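PDB 2ZYO: solute-binding protein from Thermoactinomyces vulgaris, which binds cyclodextrins and linear maltodextrins, here maltotetraose, and probably delivers them to a membrane sugar transporter. Local coordinates for residues Leu33-Thr36 against Lys37-Gly41; Asn101-Lys104 against Asn105-Asp108; Gln210-Asn213 against Glu214-Lys217. All coordinates share one frame; numbering follows the deposited sequence.

How the contacts relate
The three contacts are local, each between residues a few positions apart along one run of chain, and they follow one another in sequence. Contacts 1 and 2 are fairly close, with centres about 23 Å apart and nearest atoms about 12 Å apart. Contact 3 lies across the centre of the chain from both, its centre about 45 Å from that of contact 1 and about 38 Å from that of contact 2. The bound glucose units lie in the pocket that includes Arg84, Glu129, Tyr175, Trp250 and Trp360. Of contact 3, the Met212 side chain is about 13 Å from a bound glucose, too far to touch the sugar.

Contact 1. Residues Leu33-Thr36 against Lys37-Gly41; sequences LNNT and KKWAG
Lys37 starts the second half of this helical run with its backbone N-H donated to Leu33 O (N to O 2.9 Å), a bond lying in the carbonyl plane. Its aliphatic chain then runs back along the preceding turn: with CG anti to the carbonyl carbon (chi1 -72°), CG rests near Leu33 O, and CE meets Leu33 CG at 3.7 Å, the two side chains crossing at a slant. Lys38 N bonds Asn34 O, and Lys38 CB brushes Asn35 O while the chain leads outward, bringing CE over the rim of one face of the Trp39 indole. Trp39 N bonds Asn35 O (3.1 Å). Its CD1 lies 3.7 Å from Asn35 OD1, whereas Asn35 ND2 sits in plane at the ring edge, amide and indole being turned 57° apart. Both polar ends look to helix 306-316: Asn35 ND2 bonds Glu315 and Ser311, and Trp39 NE1 also bonds Ser311. Ala40 N closes on Thr36 O at 2.8 Å. In this beta-alpha-beta unit, Leu33, Lys37 and Ala40 pack on Val53 of strand 50-55, Thr36 packs on Val23 of strand 20-25 and its OG1 hydrogen-bonds Glu25 OE1, and Asn35 and Trp39 join the helix to helix 306-316.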
# COMPACT_ATOMS: atom_id res chain seq x y z
N LEU A 33 6.57 -17.23 2.20
CA LEU A 33 6.91 -18.04 3.37
C LEU A 33 8.27 -18.72 3.20
O LEU A 33 9.11 -18.65 4.10
CB LEU A 33 5.82 -19.09 3.63
CG LEU A 33 5.96 -20.01 4.85
CD1 LEU A 33 5.86 -19.25 6.17
CD2 LEU A 33 4.93 -21.13 4.79
N ASN A 34 8.48 -19.35 2.06
CA ASN A 34 9.72 -20.07 1.80
C ASN A 34 10.95 -19.16 1.67
O ASN A 34 12.05 -19.56 2.04
CB ASN A 34 9.58 -20.99 0.58
CG ASN A 34 8.49 -22.03 0.75
OD1 ASN A 34 8.17 -22.44 1.87
ND2 ASN A 34 7.90 -22.46 -0.36
N ASN A 35 10.76 -17.94 1.16
CA ASN A 35 11.85 -16.97 1.11
C ASN A 35 12.31 -16.58 2.51
O ASN A 35 13.52 -16.51 2.78
CB ASN A 35 11.47 -15.72 0.32
CG ASN A 35 12.64 -14.77 0.16
OD1 ASN A 35 12.77 -13.80 0.91
ND2 ASN A 35 13.52 -15.06 -0.79
N THR A 36 11.35 -16.34 3.40
CA THR A 36 11.67 -16.04 4.80
C THR A 36 12.32 -17.25 5.47
O THR A 36 13.28 -17.09 6.22
CB THR A 36 10.42 -15.55 5.57
OG1 THR A 36 10.01 -14.30 5.01
CG2 THR A 36 10.73 -15.34 7.05
N LYS A 37 11.84 -18.45 5.15
CA LYS A 37 12.45 -19.67 5.66
C LYS A 37 13.91 -19.79 5.20
O LYS A 37 14.77 -20.22 5.97
CB LYS A 37 11.65 -20.91 5.26
CG LYS A 37 10.32 -21.07 6.00
CD LYS A 37 9.64 -22.39 5.66
CE LYS A 37 8.27 -22.52 6.31
NZ LYS A 37 8.29 -22.50 7.80
N LYS A 38 14.18 -19.40 3.96
CA LYS A 38 15.54 -19.43 3.42
C LYS A 38 16.48 -18.52 4.22
O LYS A 38 17.54 -18.96 4.68
CB LYS A 38 15.56 -19.02 1.94
CG LYS A 38 16.97 -18.93 1.36
CD LYS A 38 16.99 -18.21 0.02
CE LYS A 38 18.42 -17.92 -0.43
NZ LYS A 38 19.22 -19.16 -0.67
N TRP A 39 16.08 -17.26 4.39
CA TRP A 39 16.95 -16.29 5.04
C TRP A 39 17.03 -16.46 6.55
O TRP A 39 18.08 -16.21 7.14
CB TRP A 39 16.61 -14.87 4.59
CG TRP A 39 16.99 -14.71 3.16
CD1 TRP A 39 16.15 -14.72 2.08
CD2 TRP A 39 18.32 -14.62 2.64
NE1 TRP A 39 16.88 -14.60 0.92
CE2 TRP A 39 18.21 -14.54 1.23
CE3 TRP A 39 19.59 -14.59 3.22
CZ2 TRP A 39 19.33 -14.43 0.40
CZ3 TRP A 39 20.70 -14.47 2.40
CH2 TRP A 39 20.56 -14.39 1.00
N ALA A 40 15.94 -16.91 7.17
CA ALA A 40 15.98 -17.35 8.56
C ALA A 40 17.00 -18.48 8.70
O ALA A 40 17.81 -18.50 9.63
CB ALA A 40 14.62 -17.81 9.02
N GLY A 41 16.97 -19.42 7.74
CA GLY A 41 17.93 -20.52 7.70
C GLY A 41 19.38 -20.06 7.64
O GLY A 41 20.24 -20.60 8.34

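Contact 2. Residues Asn101-Lys104 against Asn105-Asp108; sequences NSVK and NQFD
Val103 and Gln106 pair where the short helix 101-104 gives way to a turn, their side chains lying alongside each other and pointing the same way. The close packing gathers round Val103 O. Gln106 N bonds it at 3.1 Å from far above the carbonyl plane, while Gln106 CB and CG lie against the same oxygen. Having CG anti to the carbonyl carbon (chi1 -64°) lays the extended Gln106 chain beside Val103, where NE2 comes to 3.6 Å from Val103 CA and 3.9 Å from Val103 CG1. Phe107, last residue of the turn, brings its ring to the same oxygen: CD2 is 3.4 Å from Val103 O, Lys104 O lies at the ring edge, and Gln106 CB sits over the rim of one ring face. An alanine in place of Gln106 would probably leave Val103 without the amide packed beside it and open a gap along its methyl groups. The outer side is looser. There Asn105 N makes a sound bond to Asn101 O (2.8 Å), but the side-chain link is weak: Asn105 ND2 meets Asn101 OD1 at 2.9 Å with a bent N-H angle of 119°, the two amides standing 81° apart. Both asparagines are exposed. Inward, Phe107 is buried against Leu124 and Pro125 of strand 120-136 and Met112 of helix 109-114. The bond from Phe107 N to Lys104 O (3.0 Å) closes a type I beta turn from Lys104 to Phe107, and Asp108 follows as N-cap of helix 109-114, its OD2 bonding Ala111 N: a type I turn running into an N-cap, joining helix 101-104 to helix 109-114.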
# COMPACT_ATOMS: atom_id res chain seq x y z
N ASN A 101 21.03 5.64 11.90
CA ASN A 101 20.52 6.30 10.70
C ASN A 101 21.06 5.67 9.41
O ASN A 101 20.37 5.65 8.39
CB ASN A 101 20.83 7.80 10.72
CG ASN A 101 20.10 8.57 9.63
OD1 ASN A 101 20.73 9.18 8.76
ND2 ASN A 101 18.77 8.54 9.66
N SER A 102 22.28 5.15 9.48
CA SER A 102 22.90 4.47 8.34
C SER A 102 22.09 3.25 7.90
O SER A 102 22.04 2.92 6.72
CB SER A 102 24.34 4.06 8.67
OG SER A 102 24.38 3.07 9.68
N VAL A 103 21.47 2.58 8.87
CA VAL A 103 20.60 1.43 8.60
C VAL A 103 19.30 1.89 7.93
O VAL A 103 18.87 1.29 6.95
CB VAL A 103 20.30 0.62 9.89
CG1 VAL A 103 19.38 -0.56 9.58
CG2 VAL A 103 21.60 0.12 10.53
N LYS A 104 18.69 2.94 8.47
CA LYS A 104 17.50 3.54 7.87
C LYS A 104 17.77 3.95 6.43
O LYS A 104 16.94 3.72 5.54
CB LYS A 104 17.04 4.77 8.66
CG LYS A 104 16.35 4.46 9.99
CD LYS A 104 15.76 5.72 10.62
CE LYS A 104 14.58 6.28 9.82
NZ LYS A 104 14.14 7.62 10.33
N ASN A 105 18.95 4.53 6.21
CA ASN A 105 19.34 5.03 4.89
C ASN A 105 19.62 3.96 3.83
O ASN A 105 19.89 4.28 2.68
CB ASN A 105 20.53 5.99 5.01
CG ASN A 105 20.13 7.34 5.60
OD1 ASN A 105 18.96 7.73 5.58
ND2 ASN A 105 21.12 8.06 6.12
N GLN A 106 19.56 2.69 4.24
CA GLN A 106 19.59 1.58 3.28
C GLN A 106 18.30 1.57 2.47
O GLN A 106 18.26 1.03 1.36
CB GLN A 106 19.71 0.23 4.00
CG GLN A 106 20.99 0.01 4.79
CD GLN A 106 20.89 -1.18 5.75
OE1 GLN A 106 19.97 -1.99 5.67
NE2 GLN A 106 21.85 -1.28 6.66
N PHE A 107 17.26 2.19 3.02
CA PHE A 107 15.92 2.07 2.48
C PHE A 107 15.35 3.40 2.00
O PHE A 107 15.76 4.47 2.45
CB PHE A 107 14.98 1.46 3.52
CG PHE A 107 15.47 0.16 4.09
CD1 PHE A 107 15.31 -1.02 3.37
CD2 PHE A 107 16.10 0.12 5.33
CE1 PHE A 107 15.78 -2.23 3.89
CE2 PHE A 107 16.57 -1.08 5.85
CZ PHE A 107 16.40 -2.26 5.13
N ASP A 108 14.39 3.30 1.07
CA ASP A 108 13.66 4.44 0.54
C ASP A 108 13.12 5.31 1.67
O ASP A 108 12.52 4.81 2.62
CB ASP A 108 12.53 3.94 -0.36
CG ASP A 108 11.77 5.06 -1.03
OD1 ASP A 108 12.12 5.41 -2.17
OD2 ASP A 108 10.82 5.58 -0.41

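Contact 3. Residues Gln210-Asn213 against Glu214-Lys217; sequences QGMN and EVQK
With CG anti to the backbone N (chi1 -174°) and a bend at chi2 (61°), Met212 sends its sulfur forward along the helix, toward Val215, where SD meets Val215 CB at 3.8 Å and lies equally near Val215 CG1. Val215 CG2 also rests near Gly211 O. Beneath them the backbone bonds vary: Gln216 N to Met212 O is short (2.9 Å), whereas Glu214 N is shared weakly between Gln210 O and Gly211 O. On the outer side a water donates to both Asn213 O (2.8 Å) and Gln216 OE1 (2.7 Å), tying the end of the glutamine to a carbonyl that already accepts Lys217 N. On another side of the helix Glu214 and Lys217 form a salt bridge: Lys217 NZ meets Glu214 OE1 at 3.3 Å, on its syn side but 31° out of the carboxylate plane, and Glu214 OE2 has a second partner in Lys184. Lys217 also makes a cation-pi contact with Phe151. Helix 206-220 packs against helices 377-394, 360-371 and 174-183: Met212 and Gln216 meet Pro377 of the first and Val370 of the second, while Val215 reaches His367 of the second and Thr177, Leu180 and Phe181 of the third.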
# COMPACT_ATOMS: atom_id res chain seq x y z
N GLN A 210 -12.84 19.85 -5.31
CA GLN A 210 -12.24 19.82 -6.65
C GLN A 210 -11.80 18.41 -7.05
O GLN A 210 -11.92 18.03 -8.22
CB GLN A 210 -11.06 20.80 -6.75
CG GLN A 210 -11.43 22.26 -6.46
CD GLN A 210 -12.49 22.81 -7.39
OE1 GLN A 210 -13.58 23.20 -6.96
NE2 GLN A 210 -12.18 22.84 -8.68
N GLY A 211 -11.29 17.65 -6.08
CA GLY A 211 -10.93 16.25 -6.30
C GLY A 211 -12.14 15.40 -6.64
O GLY A 211 -12.11 14.62 -7.60
N MET A 212 -13.21 15.55 -5.87
CA MET A 212 -14.45 14.81 -6.10
C MET A 212 -15.14 15.22 -7.41
O MET A 212 -15.86 14.43 -8.02
CB MET A 212 -15.41 14.95 -4.91
CG MET A 212 -16.67 14.09 -4.98
SD MET A 212 -16.37 12.31 -5.04
CE MET A 212 -16.45 11.90 -3.30
N ASN A 213 -14.91 16.46 -7.84
CA ASN A 213 -15.39 16.91 -9.14
C ASN A 213 -14.76 16.11 -10.28
O ASN A 213 -15.42 15.84 -11.30
CB ASN A 213 -15.12 18.41 -9.35
CG ASN A 213 -16.06 19.29 -8.55
OD1 ASN A 213 -17.03 18.83 -7.96
ND2 ASN A 213 -15.77 20.59 -8.54
N GLU A 214 -13.50 15.74 -10.11
CA GLU A 214 -12.81 14.89 -11.08
C GLU A 214 -13.40 13.48 -11.06
O GLU A 214 -13.64 12.89 -12.11
CB GLU A 214 -11.30 14.84 -10.82
CG GLU A 214 -10.58 16.17 -11.01
CD GLU A 214 -10.23 16.48 -12.46
OE1 GLU A 214 -10.93 16.00 -13.38
OE2 GLU A 214 -9.25 17.23 -12.68
N VAL A 215 -13.62 12.95 -9.86
CA VAL A 215 -14.28 11.65 -9.68
C VAL A 215 -15.62 11.60 -10.41
O VAL A 215 -15.90 10.66 -11.16
CB VAL A 215 -14.48 11.32 -8.17
CG1 VAL A 215 -15.35 10.08 -7.98
CG2 VAL A 215 -13.13 11.14 -7.47
N GLN A 216 -16.43 12.64 -10.20
CA GLN A 216 -17.73 12.77 -10.85
C GLN A 216 -17.64 12.69 -12.37
O GLN A 216 -18.47 12.03 -13.01
CB GLN A 216 -18.39 14.09 -10.43
CG GLN A 216 -19.84 14.24 -10.87
CD GLN A 216 -20.45 15.54 -10.40
OE1 GLN A 216 -19.85 16.61 -10.52
NE2 GLN A 216 -21.66 15.46 -9.86
N LYS A 217 -16.62 13.33 -12.94
CA LYS A 217 -16.42 13.35 -14.39
C LYS A 217 -16.22 11.95 -14.98
O LYS A 217 -16.59 11.70 -16.13
CB LYS A 217 -15.24 14.25 -14.76
CG LYS A 217 -15.58 15.74 -14.71
CD LYS A 217 -14.32 16.60 -14.77
CE LYS A 217 -13.63 16.52 -16.13
NZ LYS A 217 -12.32 17.22 -16.10
O HOH W 1 -17.70 17.35 -12.01